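Local coordinates for putative glutathione S-transferase (Corynebacterium glutamicum, PDB 3M1G), which probably acts as a glutathione transferase of the ECM4-like, omega-related group, at residues A[230-241]-A[328-339]. Numbering follows the deposited sequence.
Sequences LSTRRYLMGDHI and HGREKLGGSPFA
Arg330 and Arg234 reach past each other in opposite directions, each ending on main-chain oxygens of the facing loop, and the buried, tightly packed half of the contact is built around them. The Arg330 chain, bent at chi2 and chi3 (-73° and -72°), brings its guanidinium end-on to Leu230 O, with NH1 at 3.0 Å and NH2 at 2.9 Å. NH2 also donates to Arg234 O, approaching from above the carbonyl plane, while a water accepts from NE and donates to that same oxygen. CD1 of Leu333 lies over one face of the Arg330 guanidinium, toward its rim. The Arg234 guanidinium, nearly perpendicular to that of Arg330, gives a straight bond from NH1 to Gly334 O (3.1 Å) and lies between the backbone around Arg330 and Glu331 on one face and Ser336 CA on the other; its NE forms a salt bridge with Asp282. Next to it, Tyr235 OH lies against the Pro337 ring and makes a weak hydrogen bond to Asp282.

Toward Ala339 the contact stays well bonded but becomes more exposed at Asp239, Gly335 and Ala339. Ser336 N bonds to Asp239 O, and Ile241 N to Pro337 O at 3.0 Å. His240 ND1 donates to Ser336 O in its ring plane (2.7 Å, 175°), and the ring takes a CH-pi contact from Ala339 CA over one face. A water bridges Ile241 O and Pro337 O on this side.

The long loop following helix 295-305 is thus fastened across the connection between helices 209-229 and 243-253 of the all-helical GST C-terminal domain, away from the predicted active site; Asn275 of helix 274-284 touches Ser231 and Arg330, and Leu283 meets Ile241.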
loop_
_atom_site.group_PDB
_atom_site.type_symbol
_atom_site.label_atom_id
_atom_site.label_comp_id
_atom_site.label_asym_id
_atom_site.label_seq_id
_atom_site.Cartn_x
_atom_site.Cartn_y
_atom_site.Cartn_z
ATOM N N LEU A 230 -9.363 10.327 -18.629
ATOM C CA LEU A 230 -9.018 11.601 -17.996
ATOM C C LEU A 230 -7.682 12.165 -18.494
ATOM O O LEU A 230 -7.259 13.221 -18.042
ATOM C CB LEU A 230 -9.002 11.433 -16.467
ATOM C CG LEU A 230 -10.368 11.218 -15.806
ATOM C CD1 LEU A 230 -10.231 10.732 -14.357
ATOM C CD2 LEU A 230 -11.181 12.511 -15.876
ATOM N N SER A 231 -7.046 11.505 -19.456
ATOM C CA SER A 231 -5.884 12.108 -20.095
ATOM C C SER A 231 -6.277 13.221 -21.077
ATOM O O SER A 231 -5.469 14.110 -21.336
ATOM C CB SER A 231 -5.022 11.049 -20.817
ATOM O OG SER A 231 -5.717 10.621 -21.985
ATOM N N THR A 232 -7.492 13.182 -21.628
ATOM C CA THR A 232 -7.912 14.204 -22.583
ATOM C C THR A 232 -9.114 15.070 -22.143
ATOM O O THR A 232 -9.529 15.938 -22.872
ATOM C CB THR A 232 -8.250 13.576 -23.933
ATOM O OG1 THR A 232 -9.337 12.655 -23.770
ATOM C CG2 THR A 232 -7.006 12.871 -24.569
ATOM N N ARG A 233 -9.670 14.811 -20.968
ATOM C CA ARG A 233 -10.820 15.523 -20.441
ATOM C C ARG A 233 -10.421 15.962 -19.032
ATOM O O ARG A 233 -9.825 15.166 -18.290
ATOM C CB ARG A 233 -11.995 14.563 -20.303
ATOM C CG ARG A 233 -12.546 13.980 -21.606
ATOM C CD ARG A 233 -13.517 12.843 -21.289
ATOM N NE ARG A 233 -14.054 12.214 -22.502
ATOM C CZ ARG A 233 -13.371 11.378 -23.274
ATOM N NH1 ARG A 233 -12.106 11.025 -23.006
ATOM N NH2 ARG A 233 -13.959 10.879 -24.320
ATOM N N ARG A 234 -10.777 17.178 -18.633
ATOM C CA ARG A 234 -10.442 17.595 -17.279
ATOM C C ARG A 234 -11.170 16.759 -16.198
ATOM O O ARG A 234 -10.546 16.302 -15.231
ATOM C CB ARG A 234 -10.719 19.087 -17.069
ATOM C CG ARG A 234 -10.373 19.483 -15.663
ATOM C CD ARG A 234 -9.717 20.738 -15.556
ATOM N NE ARG A 234 -9.480 21.151 -14.177
ATOM C CZ ARG A 234 -9.261 22.423 -13.859
ATOM N NH1 ARG A 234 -9.302 23.360 -14.810
ATOM N NH2 ARG A 234 -9.081 22.785 -12.609
ATOM N N TYR A 235 -12.477 16.561 -16.382
ATOM C CA TYR A 235 -13.297 15.745 -15.499
ATOM C C TYR A 235 -13.947 14.661 -16.354
ATOM O O TYR A 235 -13.770 14.651 -17.566
ATOM C CB TYR A 235 -14.341 16.619 -14.805
ATOM C CG TYR A 235 -13.736 17.801 -14.065
ATOM C CD1 TYR A 235 -13.016 17.625 -12.898
ATOM C CD2 TYR A 235 -13.852 19.084 -14.562
ATOM C CE1 TYR A 235 -12.446 18.700 -12.219
ATOM C CE2 TYR A 235 -13.290 20.172 -13.905
ATOM C CZ TYR A 235 -12.609 19.977 -12.732
ATOM O OH TYR A 235 -12.050 21.047 -12.094
ATOM N N LEU A 236 -14.716 13.764 -15.743
ATOM C CA LEU A 236 -15.217 12.573 -16.469
ATOM C C LEU A 236 -16.014 12.908 -17.715
ATOM O O LEU A 236 -15.910 12.185 -18.712
ATOM C CB LEU A 236 -16.058 11.693 -15.579
ATOM C CG LEU A 236 -15.253 10.893 -14.534
ATOM C CD1 LEU A 236 -16.206 10.297 -13.504
ATOM C CD2 LEU A 236 -14.357 9.817 -15.221
HETATM N N MSE A 237 -16.832 13.969 -17.636
HETATM C CA MSE A 237 -17.675 14.377 -18.739
HETATM C C MSE A 237 -17.209 15.699 -19.374
HETATM O O MSE A 237 -18.024 16.441 -19.920
HETATM C CB MSE A 237 -19.125 14.514 -18.272
HETATM C CG MSE A 237 -19.668 13.308 -17.512
HETATM SE SE MSE A 237 -19.527 11.631 -18.523
HETATM C CE MSE A 237 -20.530 12.125 -20.018
ATOM N N GLY A 238 -15.927 16.011 -19.289
ATOM C CA GLY A 238 -15.386 17.157 -20.022
ATOM C C GLY A 238 -14.903 18.295 -19.136
ATOM O O GLY A 238 -14.206 18.074 -18.160
ATOM N N ASP A 239 -15.324 19.510 -19.465
ATOM C CA ASP A 239 -14.702 20.697 -18.883
ATOM C C ASP A 239 -15.110 20.998 -17.445
ATOM O O ASP A 239 -14.385 21.711 -16.769
ATOM C CB ASP A 239 -15.028 21.930 -19.736
ATOM C CG ASP A 239 -14.232 21.979 -21.030
ATOM O OD1 ASP A 239 -13.238 21.235 -21.152
ATOM O OD2 ASP A 239 -14.607 22.776 -21.903
ATOM N N HIS A 240 -16.281 20.524 -17.017
ATOM C CA HIS A 240 -16.816 20.852 -15.696
ATOM C C HIS A 240 -17.236 19.623 -14.881
ATOM O O HIS A 240 -17.553 18.576 -15.435
ATOM C CB HIS A 240 -18.004 21.856 -15.811
ATOM C CG HIS A 240 -17.683 23.070 -16.638
ATOM N ND1 HIS A 240 -16.587 23.865 -16.376
ATOM C CD2 HIS A 240 -18.285 23.607 -17.736
ATOM C CE1 HIS A 240 -16.526 24.843 -17.278
ATOM N NE2 HIS A 240 -17.528 24.694 -18.128
ATOM N N ILE A 241 -17.269 19.798 -13.564
ATOM C CA ILE A 241 -17.680 18.757 -12.633
ATOM C C ILE A 241 -19.160 18.398 -12.849
ATOM O O ILE A 241 -20.004 19.281 -13.072
ATOM C CB ILE A 241 -17.454 19.193 -11.169
ATOM C CG1 ILE A 241 -15.952 19.314 -10.920
ATOM C CG2 ILE A 241 -18.161 18.215 -10.152
ATOM C CD1 ILE A 241 -15.533 19.991 -9.613
ATOM N N HIS A 328 -2.148 20.517 -8.710
ATOM C CA HIS A 328 -2.596 19.335 -9.439
ATOM C C HIS A 328 -2.252 19.323 -10.929
ATOM O O HIS A 328 -2.358 18.289 -11.572
ATOM C CB HIS A 328 -4.098 19.141 -9.229
ATOM C CG HIS A 328 -4.926 20.337 -9.581
ATOM N ND1 HIS A 328 -5.121 20.739 -10.878
ATOM C CD2 HIS A 328 -5.624 21.199 -8.807
ATOM C CE1 HIS A 328 -5.869 21.831 -10.884
ATOM N NE2 HIS A 328 -6.178 22.136 -9.635
ATOM N N GLY A 329 -1.885 20.460 -11.495
ATOM C CA GLY A 329 -1.579 20.536 -12.921
ATOM C C GLY A 329 -2.695 20.299 -13.959
ATOM O O GLY A 329 -2.417 20.218 -15.148
ATOM N N ARG A 330 -3.950 20.226 -13.546
ATOM C CA ARG A 330 -5.038 19.892 -14.465
ATOM C C ARG A 330 -5.581 21.077 -15.301
ATOM O O ARG A 330 -6.354 20.856 -16.246
ATOM C CB ARG A 330 -6.182 19.210 -13.686
ATOM C CG ARG A 330 -5.724 17.911 -12.986
ATOM C CD ARG A 330 -5.511 16.785 -13.975
ATOM N NE ARG A 330 -6.801 16.278 -14.497
ATOM C CZ ARG A 330 -6.901 15.365 -15.456
ATOM N NH1 ARG A 330 -5.797 14.843 -15.995
ATOM N NH2 ARG A 330 -8.088 14.970 -15.885
ATOM N N GLU A 331 -5.190 22.309 -14.951
ATOM C CA GLU A 331 -5.545 23.516 -15.732
ATOM C C GLU A 331 -5.060 23.410 -17.177
ATOM O O GLU A 331 -5.658 24.011 -18.044
ATOM C CB GLU A 331 -4.949 24.824 -15.155
ATOM C CG GLU A 331 -5.359 25.129 -13.716
ATOM C CD GLU A 331 -4.455 24.416 -12.643
ATOM O OE1 GLU A 331 -3.460 23.695 -12.984
ATOM O OE2 GLU A 331 -4.771 24.593 -11.439
ATOM N N LYS A 332 -4.001 22.651 -17.435
ATOM C CA LYS A 332 -3.520 22.440 -18.810
ATOM C C LYS A 332 -4.587 21.791 -19.710
ATOM O O LYS A 332 -4.535 21.939 -20.908
ATOM C CB LYS A 332 -2.252 21.567 -18.824
ATOM C CG LYS A 332 -2.583 20.106 -18.555
ATOM C CD LYS A 332 -1.408 19.129 -18.459
ATOM C CE LYS A 332 -2.003 17.677 -18.453
ATOM N NZ LYS A 332 -1.261 16.743 -17.545
ATOM N N LEU A 333 -5.542 21.059 -19.140
ATOM C CA LEU A 333 -6.655 20.495 -19.931
ATOM C C LEU A 333 -7.818 21.473 -20.167
ATOM O O LEU A 333 -8.812 21.089 -20.745
ATOM C CB LEU A 333 -7.170 19.196 -19.305
ATOM C CG LEU A 333 -6.159 18.016 -19.379
ATOM C CD1 LEU A 333 -6.637 16.864 -18.579
ATOM C CD2 LEU A 333 -5.968 17.559 -20.823
ATOM N N GLY A 334 -7.685 22.718 -19.731
ATOM C CA GLY A 334 -8.737 23.713 -19.882
ATOM C C GLY A 334 -9.848 23.494 -18.864
ATOM O O GLY A 334 -9.686 22.770 -17.873
ATOM N N GLY A 335 -10.984 24.119 -19.116
ATOM C CA GLY A 335 -12.147 23.936 -18.284
ATOM C C GLY A 335 -11.975 24.537 -16.905
ATOM O O GLY A 335 -11.102 25.360 -16.683
ATOM N N SER A 336 -12.833 24.133 -15.975
ATOM C CA SER A 336 -12.839 24.700 -14.632
ATOM C C SER A 336 -13.858 23.925 -13.814
ATOM O O SER A 336 -14.794 23.350 -14.363
ATOM C CB SER A 336 -13.217 26.191 -14.664
ATOM O OG SER A 336 -14.494 26.367 -15.259
ATOM N N PRO A 337 -13.684 23.889 -12.490
ATOM C CA PRO A 337 -14.634 23.072 -11.733
ATOM C C PRO A 337 -16.114 23.355 -12.046
ATOM O O PRO A 337 -16.919 22.408 -12.192
ATOM C CB PRO A 337 -14.293 23.406 -10.274
ATOM C CG PRO A 337 -12.846 23.828 -10.296
ATOM C CD PRO A 337 -12.588 24.412 -11.652
ATOM N N PHE A 338 -16.460 24.645 -12.154
ATOM C CA PHE A 338 -17.811 25.071 -12.438
ATOM C C PHE A 338 -17.893 26.003 -13.668
ATOM O O PHE A 338 -16.920 26.650 -14.039
ATOM C CB PHE A 338 -18.380 25.792 -11.214
ATOM C CG PHE A 338 -18.191 25.035 -9.946
ATOM C CD1 PHE A 338 -18.841 23.833 -9.763
ATOM C CD2 PHE A 338 -17.358 25.526 -8.944
ATOM C CE1 PHE A 338 -18.667 23.092 -8.608
ATOM C CE2 PHE A 338 -17.169 24.805 -7.748
ATOM C CZ PHE A 338 -17.819 23.588 -7.576
ATOM N N ALA A 339 -19.044 26.037 -14.312
ATOM C CA ALA A 339 -19.253 26.956 -15.453
ATOM C C ALA A 339 -19.122 28.415 -14.981
ATOM O O ALA A 339 -19.179 28.718 -13.775
ATOM C CB ALA A 339 -20.629 26.712 -16.100
HETATM O O HOH W 1 -9.092 17.181 -13.030
HETATM O O HOH W 2 -19.672 21.986 -12.331
#